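Local coordinates for Oxidored_FMN domain-containing protein ([Pseudomonas] geniculata N1, PDB 6L6J), which probably acts as a 6-hydroxypseudooxynicotine amine oxidase, an oxidoreductase that carries FMN, a [4Fe-4S] cluster and a bound ADP, at residues A319-I324 with R342-C347; T351-V354 with I360-T363; Q364-G369 with Q655-G660. All coordinates share one frame; numbering follows the deposited sequence.

Contact 1. Residues A319-I324 with R342-C347; sequences AARPSI and RECIGC. With FMN (flavin mononucleotide), chain B; SF4 (iron/sulfur cluster), chain C.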
# COMPACT_ATOMS: atom_id res chain seq x y z
N ALA A 319 -0.13 -7.45 -11.20
CA ALA A 319 -0.35 -7.23 -9.75
C ALA A 319 0.87 -6.61 -9.08
O ALA A 319 2.00 -6.96 -9.45
CB ALA A 319 -0.74 -8.52 -9.07
N ALA A 320 0.63 -5.71 -8.14
CA ALA A 320 1.62 -5.27 -7.12
C ALA A 320 1.06 -5.65 -5.74
O ALA A 320 1.53 -6.63 -5.17
CB ALA A 320 1.93 -3.78 -7.25
N ARG A 321 0.04 -4.92 -5.27
CA ARG A 321 -0.47 -5.05 -3.88
C ARG A 321 -0.90 -6.49 -3.61
O ARG A 321 -0.52 -7.07 -2.60
CB ARG A 321 -1.59 -4.04 -3.59
CG ARG A 321 -1.05 -2.69 -3.16
CD ARG A 321 -2.06 -1.57 -3.14
NE ARG A 321 -2.79 -1.48 -4.40
CZ ARG A 321 -3.88 -0.74 -4.57
NH1 ARG A 321 -4.34 0.00 -3.58
NH2 ARG A 321 -4.51 -0.76 -5.72
N PRO A 322 -1.68 -7.14 -4.49
CA PRO A 322 -2.07 -8.53 -4.26
C PRO A 322 -0.87 -9.47 -4.05
O PRO A 322 -0.94 -10.33 -3.15
CB PRO A 322 -2.87 -8.89 -5.53
CG PRO A 322 -3.42 -7.54 -5.96
CD PRO A 322 -2.30 -6.56 -5.69
N SER A 323 0.21 -9.26 -4.81
CA SER A 323 1.47 -10.03 -4.67
C SER A 323 2.19 -9.71 -3.35
O SER A 323 3.06 -10.50 -2.96
CB SER A 323 2.38 -9.82 -5.87
OG SER A 323 2.85 -8.49 -5.93
N ILE A 324 1.94 -8.55 -2.75
CA ILE A 324 2.56 -8.11 -1.47
C ILE A 324 1.86 -8.87 -0.35
O ILE A 324 2.56 -9.47 0.49
CB ILE A 324 2.46 -6.58 -1.31
CG1 ILE A 324 3.46 -5.85 -2.22
CG2 ILE A 324 2.62 -6.15 0.15
CD1 ILE A 324 3.25 -4.34 -2.31
N ARG A 342 -4.83 -14.85 0.82
CA ARG A 342 -4.77 -13.66 1.72
C ARG A 342 -5.04 -12.38 0.89
O ARG A 342 -4.16 -11.92 0.14
CB ARG A 342 -3.41 -13.63 2.43
CG ARG A 342 -3.43 -12.89 3.76
CD ARG A 342 -2.05 -12.72 4.39
NE ARG A 342 -1.40 -13.99 4.73
CZ ARG A 342 -0.54 -14.64 3.96
NH1 ARG A 342 -0.15 -14.15 2.79
NH2 ARG A 342 -0.06 -15.79 4.35
N GLU A 343 -6.26 -11.86 0.96
CA GLU A 343 -6.75 -10.79 0.05
C GLU A 343 -6.30 -9.41 0.53
O GLU A 343 -6.54 -9.10 1.71
CB GLU A 343 -8.28 -10.80 0.00
CG GLU A 343 -8.85 -12.09 -0.48
CD GLU A 343 -10.35 -12.03 -0.53
OE1 GLU A 343 -10.87 -10.94 -0.87
OE2 GLU A 343 -10.97 -13.04 -0.17
N CYS A 344 -5.68 -8.63 -0.35
CA CYS A 344 -5.32 -7.21 -0.10
C CYS A 344 -6.60 -6.45 0.30
O CYS A 344 -7.68 -6.79 -0.22
CB CYS A 344 -4.67 -6.58 -1.34
SG CYS A 344 -4.46 -4.77 -1.26
N ILE A 345 -6.49 -5.49 1.20
CA ILE A 345 -7.66 -4.71 1.72
C ILE A 345 -7.57 -3.27 1.22
O ILE A 345 -8.47 -2.52 1.54
CB ILE A 345 -7.74 -4.80 3.25
CG1 ILE A 345 -6.65 -3.96 3.94
CG2 ILE A 345 -7.72 -6.27 3.68
CD1 ILE A 345 -6.72 -3.98 5.46
N GLY A 346 -6.50 -2.92 0.51
CA GLY A 346 -6.34 -1.59 -0.10
C GLY A 346 -6.17 -0.47 0.90
O GLY A 346 -6.59 0.64 0.57
N CYS A 347 -5.51 -0.74 2.05
CA CYS A 347 -5.24 0.25 3.14
C CYS A 347 -4.11 1.19 2.73
O CYS A 347 -4.03 2.29 3.34
CB CYS A 347 -4.85 -0.42 4.45
SG CYS A 347 -3.42 -1.52 4.28
N1 FMN B . 4.78 1.57 -10.06
C2 FMN B . 5.91 1.86 -10.78
O2 FMN B . 5.79 1.99 -12.01
N3 FMN B . 7.14 1.99 -10.26
C4 FMN B . 7.35 1.83 -8.95
O4 FMN B . 8.47 1.95 -8.47
C4A FMN B . 6.18 1.54 -8.07
N5 FMN B . 6.32 1.38 -6.73
C5A FMN B . 5.24 1.03 -6.00
C6 FMN B . 5.39 0.79 -4.63
C7 FMN B . 4.28 0.42 -3.89
C7M FMN B . 4.45 0.23 -2.43
C8 FMN B . 2.97 0.25 -4.52
C8M FMN B . 1.75 -0.12 -3.73
C9 FMN B . 2.80 0.48 -5.86
C9A FMN B . 3.89 0.85 -6.64
N10 FMN B . 3.75 1.05 -8.02
C10 FMN B . 4.87 1.39 -8.74
C1' FMN B . 2.44 0.89 -8.74
C2' FMN B . 2.16 -0.58 -9.01
O2' FMN B . 3.12 -1.01 -9.95
C3' FMN B . 0.79 -0.81 -9.58
O3' FMN B . 0.71 -0.19 -10.86
C4' FMN B . -0.35 -0.30 -8.70
O4' FMN B . -0.10 -0.65 -7.31
C5' FMN B . -1.69 -0.84 -9.17
O5' FMN B . -1.67 -2.25 -9.07
P FMN B . -2.25 -3.00 -7.76
O1P FMN B . -3.72 -2.67 -7.72
O2P FMN B . -1.93 -4.43 -8.04
O3P FMN B . -1.47 -2.42 -6.59
FE1 SF4 C . -2.87 -2.97 2.72
FE2 SF4 C . -2.80 -4.58 0.17
FE3 SF4 C . -0.89 -5.17 2.39
FE4 SF4 C . -0.55 -2.68 0.70
S1 SF4 C . -0.68 -4.71 0.30
S2 SF4 C . -0.76 -3.08 2.79
S3 SF4 C . -2.65 -2.50 0.63
S4 SF4 C . -2.95 -5.03 2.24
O HOH W 1 -3.53 -11.26 -2.72

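Contact 2. Residues T351-V354 with I360-T363; sequences TAEV and IRCT. With SF4 (iron/sulfur cluster), chain C; FMN (flavin mononucleotide), chain B.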
# COMPACT_ATOMS: atom_id res chain seq x y z
N THR A 351 2.26 1.52 0.62
CA THR A 351 2.44 2.86 -0.00
C THR A 351 3.00 3.85 1.03
O THR A 351 3.94 4.65 0.69
CB THR A 351 1.07 3.22 -0.63
OG1 THR A 351 0.99 2.43 -1.83
CG2 THR A 351 0.88 4.67 -0.92
N ALA A 352 2.44 3.83 2.25
CA ALA A 352 2.72 4.86 3.28
C ALA A 352 4.21 4.79 3.64
O ALA A 352 4.88 5.84 3.63
CB ALA A 352 1.83 4.67 4.49
N GLU A 353 4.70 3.59 3.96
CA GLU A 353 6.11 3.42 4.38
C GLU A 353 6.95 3.92 3.21
O GLU A 353 7.76 4.83 3.41
CB GLU A 353 6.40 1.97 4.75
CG GLU A 353 5.70 1.52 6.03
CD GLU A 353 5.96 2.43 7.22
OE1 GLU A 353 5.04 2.56 8.05
OE2 GLU A 353 7.07 3.03 7.30
N VAL A 354 6.68 3.40 2.02
CA VAL A 354 7.47 3.72 0.79
C VAL A 354 7.47 5.24 0.58
O VAL A 354 8.53 5.80 0.21
CB VAL A 354 7.00 2.94 -0.44
CG1 VAL A 354 7.70 3.39 -1.72
CG2 VAL A 354 7.18 1.45 -0.22
N ILE A 360 9.20 -1.29 3.18
CA ILE A 360 7.77 -1.63 2.91
C ILE A 360 7.23 -2.56 4.01
O ILE A 360 8.01 -3.34 4.57
CB ILE A 360 7.61 -2.25 1.51
CG1 ILE A 360 6.13 -2.50 1.14
CG2 ILE A 360 8.42 -3.54 1.39
CD1 ILE A 360 5.91 -2.86 -0.31
N ARG A 361 5.94 -2.46 4.32
CA ARG A 361 5.21 -3.40 5.21
C ARG A 361 3.83 -3.66 4.60
O ARG A 361 3.44 -2.89 3.71
CB ARG A 361 5.04 -2.83 6.63
CG ARG A 361 3.91 -1.81 6.75
CD ARG A 361 4.06 -0.94 7.98
NE ARG A 361 3.89 -1.71 9.20
CZ ARG A 361 4.09 -1.23 10.42
NH1 ARG A 361 4.49 0.02 10.58
NH2 ARG A 361 3.90 -2.01 11.48
N CYS A 362 3.10 -4.65 5.12
CA CYS A 362 1.73 -5.02 4.68
C CYS A 362 0.85 -5.35 5.89
O CYS A 362 1.27 -6.14 6.75
CB CYS A 362 1.74 -6.21 3.72
SG CYS A 362 0.09 -6.73 3.17
N THR A 363 -0.34 -4.76 5.95
CA THR A 363 -1.33 -5.01 7.02
C THR A 363 -1.69 -6.51 7.08
O THR A 363 -1.86 -7.07 8.23
CB THR A 363 -2.56 -4.14 6.80
OG1 THR A 363 -2.04 -2.83 6.60
CG2 THR A 363 -3.55 -4.23 7.95
FE1 SF4 C . -2.87 -2.97 2.72
FE2 SF4 C . -2.80 -4.58 0.17
FE3 SF4 C . -0.89 -5.17 2.39
FE4 SF4 C . -0.55 -2.68 0.70
S1 SF4 C . -0.68 -4.71 0.30
S2 SF4 C . -0.76 -3.08 2.79
S3 SF4 C . -2.65 -2.50 0.63
S4 SF4 C . -2.95 -5.03 2.24
N1 FMN B . 4.78 1.57 -10.06
C2 FMN B . 5.91 1.86 -10.78
O2 FMN B . 5.79 1.99 -12.01
N3 FMN B . 7.14 1.99 -10.26
C4 FMN B . 7.35 1.83 -8.95
O4 FMN B . 8.47 1.95 -8.47
C4A FMN B . 6.18 1.54 -8.07
N5 FMN B . 6.32 1.38 -6.73
C5A FMN B . 5.24 1.03 -6.00
C6 FMN B . 5.39 0.79 -4.63
C7 FMN B . 4.28 0.42 -3.89
C7M FMN B . 4.45 0.23 -2.43
C8 FMN B . 2.97 0.25 -4.52
C8M FMN B . 1.75 -0.12 -3.73
C9 FMN B . 2.80 0.48 -5.86
C9A FMN B . 3.89 0.85 -6.64
N10 FMN B . 3.75 1.05 -8.02
C10 FMN B . 4.87 1.39 -8.74
C1' FMN B . 2.44 0.89 -8.74
C2' FMN B . 2.16 -0.58 -9.01
O2' FMN B . 3.12 -1.01 -9.95
C3' FMN B . 0.79 -0.81 -9.58
O3' FMN B . 0.71 -0.19 -10.86
C4' FMN B . -0.35 -0.30 -8.70
O4' FMN B . -0.10 -0.65 -7.31
C5' FMN B . -1.69 -0.84 -9.17
O5' FMN B . -1.67 -2.25 -9.07
P FMN B . -2.25 -3.00 -7.76
O1P FMN B . -3.72 -2.67 -7.72
O2P FMN B . -1.93 -4.43 -8.04
O3P FMN B . -1.47 -2.42 -6.59

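Contact 3. Residues Q364-G369 with Q655-G660; sequences QNPSAG and QATYDG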
# COMPACT_ATOMS: atom_id res chain seq x y z
N GLN A 364 -1.82 -7.13 5.89
CA GLN A 364 -2.37 -8.51 5.76
C GLN A 364 -1.23 -9.51 5.98
O GLN A 364 -1.45 -10.49 6.70
CB GLN A 364 -3.02 -8.75 4.41
CG GLN A 364 -4.48 -8.34 4.29
CD GLN A 364 -5.40 -9.24 5.07
OE1 GLN A 364 -5.27 -9.37 6.29
NE2 GLN A 364 -6.36 -9.85 4.39
N ASN A 365 -0.06 -9.21 5.43
CA ASN A 365 1.11 -10.12 5.39
C ASN A 365 2.26 -9.50 6.17
O ASN A 365 3.14 -8.89 5.56
CB ASN A 365 1.44 -10.46 3.93
CG ASN A 365 2.69 -11.28 3.75
OD1 ASN A 365 3.11 -12.01 4.65
ND2 ASN A 365 3.32 -11.11 2.59
N PRO A 366 2.33 -9.64 7.52
CA PRO A 366 3.45 -9.09 8.30
C PRO A 366 4.87 -9.42 7.77
O PRO A 366 5.79 -8.62 8.02
CB PRO A 366 3.25 -9.74 9.68
CG PRO A 366 1.75 -9.94 9.76
CD PRO A 366 1.34 -10.33 8.36
N SER A 367 5.00 -10.55 7.05
CA SER A 367 6.26 -11.07 6.46
C SER A 367 6.80 -10.09 5.40
O SER A 367 8.04 -10.06 5.19
CB SER A 367 6.08 -12.46 5.87
OG SER A 367 6.15 -12.45 4.44
N ALA A 368 5.91 -9.34 4.73
CA ALA A 368 6.29 -8.38 3.66
C ALA A 368 7.30 -7.39 4.25
O ALA A 368 6.91 -6.69 5.17
CB ALA A 368 5.08 -7.66 3.11
N GLY A 369 8.53 -7.40 3.72
CA GLY A 369 9.64 -6.51 4.13
C GLY A 369 10.36 -7.00 5.38
O GLY A 369 11.25 -6.25 5.84
N GLN A 655 0.12 -2.74 12.66
CA GLN A 655 0.96 -2.89 13.88
C GLN A 655 0.40 -4.02 14.73
O GLN A 655 1.20 -4.72 15.37
CB GLN A 655 0.98 -1.58 14.67
CG GLN A 655 1.95 -1.60 15.85
CD GLN A 655 3.38 -1.85 15.44
OE1 GLN A 655 3.96 -1.07 14.67
NE2 GLN A 655 3.94 -2.94 15.95
N ALA A 656 -0.92 -4.18 14.76
CA ALA A 656 -1.61 -5.27 15.49
C ALA A 656 -1.19 -6.61 14.86
O ALA A 656 -0.94 -7.57 15.64
CB ALA A 656 -3.11 -5.08 15.47
N THR A 657 -1.10 -6.65 13.52
CA THR A 657 -0.72 -7.88 12.78
C THR A 657 0.77 -8.16 12.99
O THR A 657 1.12 -9.32 13.26
CB THR A 657 -1.16 -7.82 11.32
OG1 THR A 657 -0.49 -6.75 10.65
CG2 THR A 657 -2.65 -7.67 11.18
N TYR A 658 1.62 -7.12 12.93
CA TYR A 658 3.07 -7.23 13.23
C TYR A 658 3.25 -7.80 14.64
O TYR A 658 3.98 -8.79 14.76
CB TYR A 658 3.82 -5.91 13.06
CG TYR A 658 5.31 -6.07 13.23
CD1 TYR A 658 5.89 -6.01 14.49
CD2 TYR A 658 6.12 -6.35 12.15
CE1 TYR A 658 7.25 -6.18 14.67
CE2 TYR A 658 7.49 -6.53 12.32
CZ TYR A 658 8.05 -6.45 13.58
OH TYR A 658 9.39 -6.61 13.76
N ASP A 659 2.66 -7.19 15.66
CA ASP A 659 2.82 -7.71 17.05
C ASP A 659 2.40 -9.18 17.09
O ASP A 659 3.16 -10.00 17.66
CB ASP A 659 2.00 -6.91 18.07
CG ASP A 659 2.62 -5.60 18.51
OD1 ASP A 659 3.72 -5.27 18.05
OD2 ASP A 659 1.97 -4.90 19.32
N GLY A 660 1.25 -9.51 16.49
CA GLY A 660 0.68 -10.87 16.48
C GLY A 660 1.67 -11.89 15.95
O GLY A 660 1.86 -12.92 16.61

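Contact 1. Residues A319-I324 with R342-C347
Cys344 packs against Arg321 and Pro322 where a cluster-binding loop runs past a short helix. The loop enters at Arg342, whose carbonyl oxygen is linked to that of Pro322 by a water donating one hydrogen to each. Two residues on, Cys344 turns its side chain toward the helix. Its SG, anti to the backbone N (chi1 169°), binds an iron, FE2, at 2.2 Å, while its flank rests on Arg321, with SG 3.8 Å from Arg321 CB. Its CB also packs near Pro322 CA. Beyond Ile345, Gly346 offers its N to Cys344 SG in a weak bond of 3.3 Å, and its CA lies 4.3 Å from Arg321 NH1. Cys347 looks away from the helix and places SG 2.2 Å from FE1, a second corner of the cube.

Arg321 therefore stands between two cofactors. Its chain, bent at chi3 (-52°), brings the guanidinium edge-on to the FMN phosphate, with the phosphorus in the guanidinium plane: NE reaches O3P at 2.7 Å and NH2 reaches O1P at 2.9 Å. The remaining arm, NH1, bonds Asn348 and Gly268, fixing the rotation of the group. The backbone completes the grip, Ala320 N meeting O2P nearly straight at 2.9 Å and Arg321 N turning to O3P. A leucine in place of Arg321 would probably cost O3P and O1P their bonds from this side chain, remove its positive charge from beside the phosphate, and leave Asn348 and Gly268 O without their NH1 partner.

The site shows how one arginine can hold a phosphate while its chain lines the pocket of a cluster that cysteines bind. It lies where strand 316-319, the last of the eight-stranded TIM barrel, passes into helix 321-325, against the loop between helices 329-334 and 349-355; helix 441-450 touches Ile345.

Contact 2. Residues T351-V354 with I360-T363
Glu353 and Arg361 are brought together by the first torsion of Arg361 and a bend in Glu353. Glu353 folds at chi2 (-53°), Arg361 sets CG between its own backbone N and carbonyl carbon (chi1 79°), and the two methylene chains cross with Glu353 CG 3.5 Å from Arg361 CD. Their charged ends meet less closely. Glu353 OE1 lies at the guanidinium edge, near its plane, 3.6 Å from Arg361 NH1, a long salt bridge with the two planes 56° apart. Much of the contact is thus aliphatic, and the charges add a looser attraction between two partly exposed side chains. Arg361 NH2 has a weak further bond to Gln655.

Deeper in, Val354 and Ile360 lie side by side and point the same way, Val354 CG2 standing 4.1 Å from Ile360 CB. Both reach the flavin methyl C7M, Val354 CG2 at 3.7 Å and Ile360 CD1 at 4.0 Å. Further along, Cys362 SG binds FE3 at 2.0 Å, and with Cys344, Cys347 and Cys350 it makes up the four-cysteine [4Fe-4S] site.

The contact packs helix 349-355 against the loop that follows it; helix 321-325 packs on Ile360 and Cys362, and helix 653-666 touches Arg361 and Thr363.

Contact 3. Residues Q364-G369 with Q655-G660
Pro366 lays the CG corner of its ring over one face of the peptide group joining Thr657 to Tyr658, displaced toward the carbonyl oxygen. CG stands 3.6 Å from Thr657 O and 4.2 Å from Tyr658 N, so the flat amide is met from above and not at its edge. The phenol ring of Tyr658 is turned elsewhere, meeting Trp376 with the two planes at about 45°. A third flat group, the amide of Gln655, sends NE2 almost within its own plane to Asp659 OD1, 3.1 Å away, which it reaches from well above the carboxylate plane; this bond spans one turn of the helix.

Thr657 supplies the second touching surface, its CB 3.9 Å from Pro366 CG. Its hydroxyl, set between the backbone N and carbonyl carbon (chi1 63°), lies within bonding distance of Ala654 O, its stronger partner, and of Thr363 O in the cluster-bearing loop; its one proton must be shared or go to one of them. The proline is presented by a type I beta turn from Asn365 to Ala368, closed by Ala368 N on Asn365 O at 2.9 Å. Asn365 ND2 reaches back to Ile324 O and so ties the turn to the flavin-binding half of the chain.

Helix 653-666 lies between the cluster loop and the ADP site, where Ala656 touches the nucleotide. The join is a worked case of packing by shape: an apolar ring corner lies on a helix backbone, with polar bonds at its margins. The contact rests on fit and on those neighbouring bonds, since the ring carries no group that could hydrogen-bond.

In the fold
Contacts 1 and 3 are buried, whereas contact 2 runs from a flavin-facing interior to a partly exposed salt bridge. The first two share both cofactors: Cys344 and Cys347 come from one and Cys362 from the other, and they meet where Ile324 packs on Ile360 and Cys362. Contact 3 touches neither the flavin nor the cluster yet is tied to both contacts, by Glu343 O with Gln364 NE2 and by Cys362 CB against Ala368 CB. Chemistry follows position, from phosphate charge and iron ligation beside the barrel, through aliphatic packing with a loose ion pair, to plain ring-on-backbone packing where the loop meets the ADP-side helix 653-666.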